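Local coordinates for protein galactose mutarotase related enzyme (Lactobacillus acidophilus, PDB 3DCD) that is a galactose mutarotase-related protein that probably binds carbohydrate and may act as an aldose 1-epimerase-like isomerase, at residues A[48-53]-A[73-78]; A[20-25]-A[43-48]. One frame throughout, in Å; residues are numbered along the deposited sequence.

Overall arrangement
Both contacts lie in the first third of an aldose 1-epimerase-type chain that is mainly beta, with hardly any helix, and follow one another in series. Contact 2 comes first, setting strand 20-26, an outer strand of the three-stranded antiparallel sheet 2-6, 10-15 and 20-26, against the loop 43-48. Contact 1 then takes the same chain onward through strand 48-49 to meet the loop 73-78. Val48 belongs to both, and the contact centres are about 14 Å apart, each about 10 Å from the centre of the chain. Arg44 and Pro47 of contact 2 touch Asn78 and Arg77 of contact 1, so the two loops meet directly as well as through the shared backbone.

Contact 1: A[48-53]-A[73-78]; sequences VLFPIV and HGFARN
The imidazole of His73 carries Leu49 CD2 over one face, offset toward the rim, in a CH-pi contact 3.8 Å from CD2 to the centroid; at the ring's edge lies Val53 C. Pro51 CD lies over one face of the Phe75 ring, 3.7 Å from the centroid. Phe75 has CG between its backbone N and carbonyl carbon (chi1 54°), which turns the ring across the proline. Its CE1 also meets Phe50 CE1 at the edge of the Phe50 ring, the planes 87° apart, while Ala76 CB sits at that same edge. Pro51, joined through a cis peptide, lays its CB over the centre of the Phe50 ring. Phe50 O, which lies over a face of the Phe75 ring near its rim, accepts a hydrogen bond from Ala76 N (3.0 Å, N-H...O angle 160°) and a weak one from Phe75 N. Phe50 N donates to His73 O at 3.2 Å. A water ties Val48 O and His73 O to Arg77 N. Gly74 has positive phi, and a CB there would clash with Phe50 O. His73 meets the ring of His143, consistent with the paired histidines of the sugar site in aldose 1-epimerases. Around this junction, Leu49 and Pro51 bond through their backbones to Gly141 and Gly139 of strand 136-147, Phe50 stacks on Phe111 of strand 109-118, and Leu49 packs on Trp255 of strand 249-256.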
ATOM      1  N   VAL A  48       2.451  -4.707   3.770  1.00 14.89           N
ATOM      2  CA  VAL A  48       1.355  -5.325   3.037  1.00 14.08           C
ATOM      3  C   VAL A  48       0.171  -5.321   4.000  1.00 14.16           C
ATOM      4  O   VAL A  48       0.323  -5.671   5.189  1.00 14.43           O
ATOM      5  CB  VAL A  48       1.764  -6.742   2.579  1.00 14.21           C
ATOM      6  CG1 VAL A  48       0.541  -7.526   2.002  1.00 14.88           C
ATOM      7  CG2 VAL A  48       2.914  -6.656   1.544  1.00 12.93           C
ATOM      8  N   LEU A  49      -0.993  -4.889   3.504  1.00 14.46           N
ATOM      9  CA  LEU A  49      -2.199  -4.759   4.337  1.00 15.50           C
ATOM     10  C   LEU A  49      -3.185  -5.885   3.980  1.00 15.37           C
ATOM     11  O   LEU A  49      -3.656  -5.962   2.852  1.00 15.18           O
ATOM     12  CB  LEU A  49      -2.848  -3.377   4.139  1.00 15.02           C
ATOM     13  CG  LEU A  49      -1.909  -2.174   3.898  1.00 16.06           C
ATOM     14  CD1 LEU A  49      -2.679  -0.911   3.540  1.00 17.32           C
ATOM     15  CD2 LEU A  49      -0.972  -1.943   5.127  1.00 14.93           C
ATOM     16  N   PHE A  50      -3.453  -6.755   4.948  1.00 15.35           N
ATOM     17  CA  PHE A  50      -4.279  -7.955   4.770  1.00 15.66           C
ATOM     18  C   PHE A  50      -4.473  -8.619   6.134  1.00 15.26           C
ATOM     19  O   PHE A  50      -3.508  -8.733   6.906  1.00 14.72           O
ATOM     20  CB  PHE A  50      -3.600  -8.939   3.807  1.00 15.06           C
ATOM     21  CG  PHE A  50      -4.295 -10.275   3.693  1.00 16.09           C
ATOM     22  CD1 PHE A  50      -3.963 -11.323   4.544  1.00 15.99           C
ATOM     23  CD2 PHE A  50      -5.274 -10.492   2.720  1.00 15.28           C
ATOM     24  CE1 PHE A  50      -4.594 -12.573   4.441  1.00 15.88           C
ATOM     25  CE2 PHE A  50      -5.901 -11.737   2.613  1.00 14.50           C
ATOM     26  CZ  PHE A  50      -5.566 -12.772   3.473  1.00 14.51           C
ATOM     27  N   PRO A  51      -5.694  -9.125   6.422  1.00 15.23           N
ATOM     28  CA  PRO A  51      -6.928  -9.206   5.630  1.00 15.37           C
ATOM     29  C   PRO A  51      -7.909  -8.061   5.807  1.00 15.66           C
ATOM     30  O   PRO A  51      -9.094  -8.216   5.458  1.00 15.84           O
ATOM     31  CB  PRO A  51      -7.552 -10.503   6.133  1.00 15.39           C
ATOM     32  CG  PRO A  51      -7.243 -10.464   7.603  1.00 15.53           C
ATOM     33  CD  PRO A  51      -5.852  -9.840   7.700  1.00 14.95           C
ATOM     34  N   ILE A  52      -7.431  -6.942   6.358  1.00 15.47           N
ATOM     35  CA  ILE A  52      -8.173  -5.674   6.322  1.00 15.45           C
ATOM     36  C   ILE A  52      -7.217  -4.561   5.949  1.00 15.84           C
ATOM     37  O   ILE A  52      -6.007  -4.689   6.142  1.00 16.03           O
ATOM     38  CB  ILE A  52      -8.860  -5.316   7.677  1.00 15.69           C
ATOM     39  CG1 ILE A  52      -7.835  -5.165   8.820  1.00 16.11           C
ATOM     40  CG2 ILE A  52      -9.971  -6.334   8.019  1.00 15.44           C
ATOM     41  CD1 ILE A  52      -8.459  -4.703  10.141  1.00 14.38           C
ATOM     42  N   VAL A  53      -7.777  -3.485   5.393  1.00 15.70           N
ATOM     43  CA  VAL A  53      -7.065  -2.246   5.156  1.00 15.33           C
ATOM     44  C   VAL A  53      -7.623  -1.257   6.171  1.00 16.10           C
ATOM     45  O   VAL A  53      -8.838  -1.156   6.329  1.00 15.63           O
ATOM     46  CB  VAL A  53      -7.340  -1.705   3.732  1.00 15.39           C
ATOM     47  CG1 VAL A  53      -6.806  -0.285   3.605  1.00 14.55           C
ATOM     48  CG2 VAL A  53      -6.727  -2.609   2.684  1.00 13.98           C
ATOM     49  N   HIS A  73      -4.818  -2.593   9.642  1.00 18.16           N
ATOM     50  CA  HIS A  73      -4.135  -3.214   8.484  1.00 17.50           C
ATOM     51  C   HIS A  73      -3.899  -4.737   8.581  1.00 17.40           C
ATOM     52  O   HIS A  73      -3.161  -5.301   7.781  1.00 17.01           O
ATOM     53  CB  HIS A  73      -2.807  -2.508   8.172  1.00 17.19           C
ATOM     54  CG  HIS A  73      -2.945  -1.051   7.845  1.00 16.78           C
ATOM     55  ND1 HIS A  73      -2.052  -0.095   8.295  1.00 19.01           N
ATOM     56  CD2 HIS A  73      -3.850  -0.390   7.085  1.00 13.87           C
ATOM     57  CE1 HIS A  73      -2.414   1.092   7.835  1.00 16.92           C
ATOM     58  NE2 HIS A  73      -3.501   0.940   7.100  1.00 16.95           N
ATOM     59  N   GLY A  74      -4.524  -5.389   9.559  1.00 17.28           N
ATOM     60  CA  GLY A  74      -4.485  -6.837   9.696  1.00 16.74           C
ATOM     61  C   GLY A  74      -3.174  -7.400  10.188  1.00 17.29           C
ATOM     62  O   GLY A  74      -2.401  -6.719  10.883  1.00 17.33           O
ATOM     63  N   PHE A  75      -2.923  -8.656   9.832  1.00 16.68           N
ATOM     64  CA  PHE A  75      -1.764  -9.368  10.385  1.00 16.26           C
ATOM     65  C   PHE A  75      -0.623  -9.635   9.400  1.00 16.13           C
ATOM     66  O   PHE A  75       0.455 -10.064   9.828  1.00 16.59           O
ATOM     67  CB  PHE A  75      -2.187 -10.690  11.067  1.00 15.78           C
ATOM     68  CG  PHE A  75      -3.006 -11.610  10.183  1.00 15.80           C
ATOM     69  CD1 PHE A  75      -2.431 -12.233   9.069  1.00 16.71           C
ATOM     70  CD2 PHE A  75      -4.357 -11.851  10.464  1.00 14.85           C
ATOM     71  CE1 PHE A  75      -3.177 -13.076   8.243  1.00 14.89           C
ATOM     72  CE2 PHE A  75      -5.111 -12.697   9.645  1.00 15.53           C
ATOM     73  CZ  PHE A  75      -4.523 -13.301   8.528  1.00 15.97           C
ATOM     74  N   ALA A  76      -0.831  -9.399   8.101  1.00 15.95           N
ATOM     75  CA  ALA A  76       0.200  -9.767   7.097  1.00 16.31           C
ATOM     76  C   ALA A  76       1.590  -9.200   7.415  1.00 16.40           C
ATOM     77  O   ALA A  76       2.603  -9.889   7.269  1.00 16.13           O
ATOM     78  CB  ALA A  76      -0.228  -9.363   5.671  1.00 15.94           C
ATOM     79  N   ARG A  77       1.635  -7.953   7.860  1.00 16.41           N
ATOM     80  CA  ARG A  77       2.909  -7.261   8.022  1.00 17.55           C
ATOM     81  C   ARG A  77       3.760  -7.785   9.181  1.00 18.10           C
ATOM     82  O   ARG A  77       4.955  -7.498   9.252  1.00 18.29           O
ATOM     83  CB  ARG A  77       2.690  -5.751   8.134  1.00 18.27           C
ATOM     84  CG  ARG A  77       2.084  -5.274   9.420  1.00 20.11           C
ATOM     85  CD  ARG A  77       1.802  -3.790   9.252  1.00 26.03           C
ATOM     86  NE  ARG A  77       1.399  -3.152  10.494  1.00 27.92           N
ATOM     87  CZ  ARG A  77       0.211  -3.318  11.053  1.00 30.52           C
ATOM     88  NH1 ARG A  77      -0.689  -4.120  10.489  1.00 30.89           N
ATOM     89  NH2 ARG A  77      -0.070  -2.686  12.181  1.00 30.50           N
ATOM     90  N   ASN A  78       3.134  -8.563  10.065  1.00 17.69           N
ATOM     91  CA  ASN A  78       3.800  -9.182  11.210  1.00 18.49           C
ATOM     92  C   ASN A  78       4.016 -10.675  11.017  1.00 18.04           C
ATOM     93  O   ASN A  78       4.504 -11.353  11.911  1.00 18.75           O
ATOM     94  CB  ASN A  78       2.967  -8.942  12.475  1.00 19.17           C
ATOM     95  CG  ASN A  78       2.887  -7.479  12.839  1.00 21.12           C
ATOM     96  OD1 ASN A  78       3.827  -6.742  12.614  1.00 22.27           O
ATOM     97  ND2 ASN A  78       1.756  -7.053  13.414  1.00 23.11           N
TER
HETATM   98  O   HOH W   1      -0.597  -6.072   7.669  1.00 21.19           O

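Contact 2: A[20-25]-A[43-48]; sequences EIQSVK and GRHAPV
A carboxylate that accepts from two successive backbone amides joins strand 20-26 to the loop leading into strand 48-49: Glu20 OE2 is bonded by both His45 N and Ala46 N. The bond from Ala46 N is 2.9 Å and nearly straight (N-H...O angle 170°), meeting OE2 on its anti side but tilted out of the carboxylate plane. That from His45 N is 2.8 Å, more bent, and comes from above the plane; both donors approach from the same face of the carboxylate. Glu20 reaches them with CG anti to its backbone N (chi1 -178°) and an extended chain. The other oxygen, OE1, accepts from Gln22 NE2 at 3.1 Å; this amide nitrogen also donates to Glu20 O, so the folded-back Gln22 side chain would restrain the carboxylate from turning. An alanine in place of Glu20 would probably leave the amides of His45 and Ala46 without this acceptor and let the loop shift away from the strand. Gln22 and Ser23 both face Val13 of strand 10-15, forming a classic beta bulge in the three-stranded antiparallel sheet. At the bulge Gln22 CA makes a CH-pi contact over the centre of the His45 ring, 4.1 Å from its centroid. His45 CB lies 3.2 Å from Ile21 O, a buried carbonyl without a polar partner. Ile21 CB packs on Ala46 CB, and a water bridges Ile21 N and Ala46 O. A second water, weakly bonded to Glu20 OE2, accepts from Arg44 NH1, while Arg44 NH2 bonds to Asn78 OD1.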
ATOM      1  N   GLU A  20       7.827  -7.747   2.676  1.00 14.30           N
ATOM      2  CA  GLU A  20       7.938  -6.286   2.636  1.00 13.73           C
ATOM      3  C   GLU A  20       9.191  -5.839   1.908  1.00 13.84           C
ATOM      4  O   GLU A  20      10.300  -6.286   2.225  1.00 13.54           O
ATOM      5  CB  GLU A  20       7.964  -5.703   4.059  1.00 14.64           C
ATOM      6  CG  GLU A  20       8.038  -4.193   4.080  1.00 13.24           C
ATOM      7  CD  GLU A  20       8.370  -3.612   5.463  1.00 14.92           C
ATOM      8  OE1 GLU A  20       9.208  -4.190   6.209  1.00 16.19           O
ATOM      9  OE2 GLU A  20       7.805  -2.550   5.784  1.00 15.29           O
ATOM     10  N   ILE A  21       9.014  -4.937   0.942  1.00 13.45           N
ATOM     11  CA  ILE A  21      10.154  -4.320   0.252  1.00 13.58           C
ATOM     12  C   ILE A  21      10.984  -3.572   1.299  1.00 13.82           C
ATOM     13  O   ILE A  21      10.426  -2.808   2.085  1.00 14.24           O
ATOM     14  CB  ILE A  21       9.677  -3.339  -0.820  1.00 13.37           C
ATOM     15  CG1 ILE A  21       9.025  -4.102  -1.984  1.00 13.55           C
ATOM     16  CG2 ILE A  21      10.836  -2.456  -1.322  1.00 14.36           C
ATOM     17  CD1 ILE A  21       8.279  -3.129  -2.939  1.00 15.10           C
ATOM     18  N   GLN A  22      12.292  -3.833   1.322  1.00 13.78           N
ATOM     19  CA  GLN A  22      13.232  -3.141   2.220  1.00 14.49           C
ATOM     20  C   GLN A  22      13.953  -2.006   1.517  1.00 14.59           C
ATOM     21  O   GLN A  22      14.330  -1.016   2.148  1.00 15.22           O
ATOM     22  CB  GLN A  22      14.302  -4.120   2.753  1.00 14.47           C
ATOM     23  CG  GLN A  22      13.756  -5.343   3.446  1.00 15.24           C
ATOM     24  CD  GLN A  22      12.904  -4.960   4.620  1.00 16.24           C
ATOM     25  OE1 GLN A  22      13.417  -4.526   5.641  1.00 15.82           O
ATOM     26  NE2 GLN A  22      11.600  -5.083   4.475  1.00 13.59           N
ATOM     27  N   SER A  23      14.177  -2.178   0.214  1.00 14.40           N
ATOM     28  CA  SER A  23      15.056  -1.286  -0.539  1.00 14.39           C
ATOM     29  C   SER A  23      14.778  -1.376  -2.028  1.00 14.73           C
ATOM     30  O   SER A  23      14.574  -2.464  -2.544  1.00 15.16           O
ATOM     31  CB  SER A  23      16.521  -1.675  -0.264  1.00 13.78           C
ATOM     32  OG  SER A  23      17.427  -0.992  -1.119  1.00 14.04           O
ATOM     33  N   VAL A  24      14.785  -0.235  -2.713  1.00 15.10           N
ATOM     34  CA  VAL A  24      14.771  -0.197  -4.189  1.00 15.11           C
ATOM     35  C   VAL A  24      15.833   0.811  -4.580  1.00 14.96           C
ATOM     36  O   VAL A  24      15.753   1.960  -4.180  1.00 15.51           O
ATOM     37  CB  VAL A  24      13.419   0.275  -4.762  1.00 15.51           C
ATOM     38  CG1 VAL A  24      13.506   0.502  -6.290  1.00 14.06           C
ATOM     39  CG2 VAL A  24      12.276  -0.708  -4.414  1.00 16.13           C
ATOM     40  N   LYS A  25      16.826   0.385  -5.348  1.00 14.92           N
ATOM     41  CA  LYS A  25      17.885   1.275  -5.757  1.00 15.39           C
ATOM     42  C   LYS A  25      18.056   1.303  -7.268  1.00 15.70           C
ATOM     43  O   LYS A  25      17.960   0.266  -7.937  1.00 16.14           O
ATOM     44  CB  LYS A  25      19.200   0.849  -5.115  1.00 16.79           C
ATOM     45  CG  LYS A  25      19.357   1.255  -3.662  1.00 17.67           C
ATOM     46  CD  LYS A  25      20.740   0.830  -3.198  1.00 21.62           C
ATOM     47  CE  LYS A  25      20.651   0.166  -1.837  1.00 24.81           C
ATOM     48  NZ  LYS A  25      22.022  -0.004  -1.242  1.00 28.63           N
ATOM     49  N   GLY A  43       8.339   3.108  11.804  1.00 16.16           N
ATOM     50  CA  GLY A  43       9.310   2.022  11.762  1.00 16.47           C
ATOM     51  C   GLY A  43       8.957   0.890  10.820  1.00 17.46           C
ATOM     52  O   GLY A  43       9.237  -0.285  11.123  1.00 16.91           O
ATOM     53  N   ARG A  44       8.333   1.229   9.688  1.00 17.07           N
ATOM     54  CA  ARG A  44       8.079   0.252   8.620  1.00 17.84           C
ATOM     55  C   ARG A  44       8.556   0.843   7.305  1.00 16.58           C
ATOM     56  O   ARG A  44       8.754   2.048   7.228  1.00 16.31           O
ATOM     57  CB  ARG A  44       6.581  -0.130   8.562  1.00 17.20           C
ATOM     58  CG  ARG A  44       6.124  -0.855   9.838  1.00 19.70           C
ATOM     59  CD  ARG A  44       4.704  -1.425   9.752  1.00 20.88           C
ATOM     60  NE  ARG A  44       4.327  -2.088  11.015  1.00 25.13           N
ATOM     61  CZ  ARG A  44       4.683  -3.320  11.377  1.00 26.03           C
ATOM     62  NH1 ARG A  44       5.434  -4.078  10.581  1.00 27.08           N
ATOM     63  NH2 ARG A  44       4.284  -3.799  12.557  1.00 26.57           N
ATOM     64  N   HIS A  45       8.782   0.000   6.291  1.00 16.27           N
ATOM     65  CA  HIS A  45       9.151   0.484   4.957  1.00 15.94           C
ATOM     66  C   HIS A  45       7.965   0.602   3.999  1.00 16.11           C
ATOM     67  O   HIS A  45       7.794   1.633   3.314  1.00 16.44           O
ATOM     68  CB  HIS A  45      10.115  -0.482   4.270  1.00 15.93           C
ATOM     69  CG  HIS A  45      11.442  -0.626   4.938  1.00 15.90           C
ATOM     70  ND1 HIS A  45      11.684  -1.570   5.914  1.00 19.31           N
ATOM     71  CD2 HIS A  45      12.619   0.010   4.730  1.00 16.38           C
ATOM     72  CE1 HIS A  45      12.947  -1.495   6.296  1.00 17.13           C
ATOM     73  NE2 HIS A  45      13.545  -0.575   5.566  1.00 18.12           N
ATOM     74  N   ALA A  46       7.210  -0.489   3.895  1.00 16.14           N
ATOM     75  CA  ALA A  46       6.247  -0.670   2.806  1.00 15.77           C
ATOM     76  C   ALA A  46       5.337  -1.882   3.121  1.00 15.29           C
ATOM     77  O   ALA A  46       5.373  -2.902   2.399  1.00 15.17           O
ATOM     78  CB  ALA A  46       7.029  -0.863   1.456  1.00 15.75           C
ATOM     79  N   PRO A  47       4.537  -1.790   4.217  1.00 14.92           N
ATOM     80  CA  PRO A  47       3.797  -2.962   4.654  1.00 15.09           C
ATOM     81  C   PRO A  47       2.765  -3.432   3.653  1.00 14.69           C
ATOM     82  O   PRO A  47       2.300  -2.665   2.793  1.00 15.69           O
ATOM     83  CB  PRO A  47       3.088  -2.508   5.950  1.00 15.10           C
ATOM     84  CG  PRO A  47       3.016  -1.030   5.854  1.00 16.46           C
ATOM     85  CD  PRO A  47       4.299  -0.637   5.110  1.00 15.11           C
ATOM     86  N   VAL A  48       2.451  -4.707   3.770  1.00 14.89           N
ATOM     87  CA  VAL A  48       1.355  -5.325   3.037  1.00 14.08           C
ATOM     88  C   VAL A  48       0.171  -5.321   4.000  1.00 14.16           C
ATOM     89  O   VAL A  48       0.323  -5.671   5.189  1.00 14.43           O
ATOM     90  CB  VAL A  48       1.764  -6.742   2.579  1.00 14.21           C
ATOM     91  CG1 VAL A  48       0.541  -7.526   2.002  1.00 14.88           C
ATOM     92  CG2 VAL A  48       2.914  -6.656   1.544  1.00 12.93           C
TER
HETATM   93  O   HOH W   2       6.161  -3.736   7.703  1.00 25.47           O
HETATM   94  O   HOH W   3       6.343  -4.034   0.179  1.00 13.81           O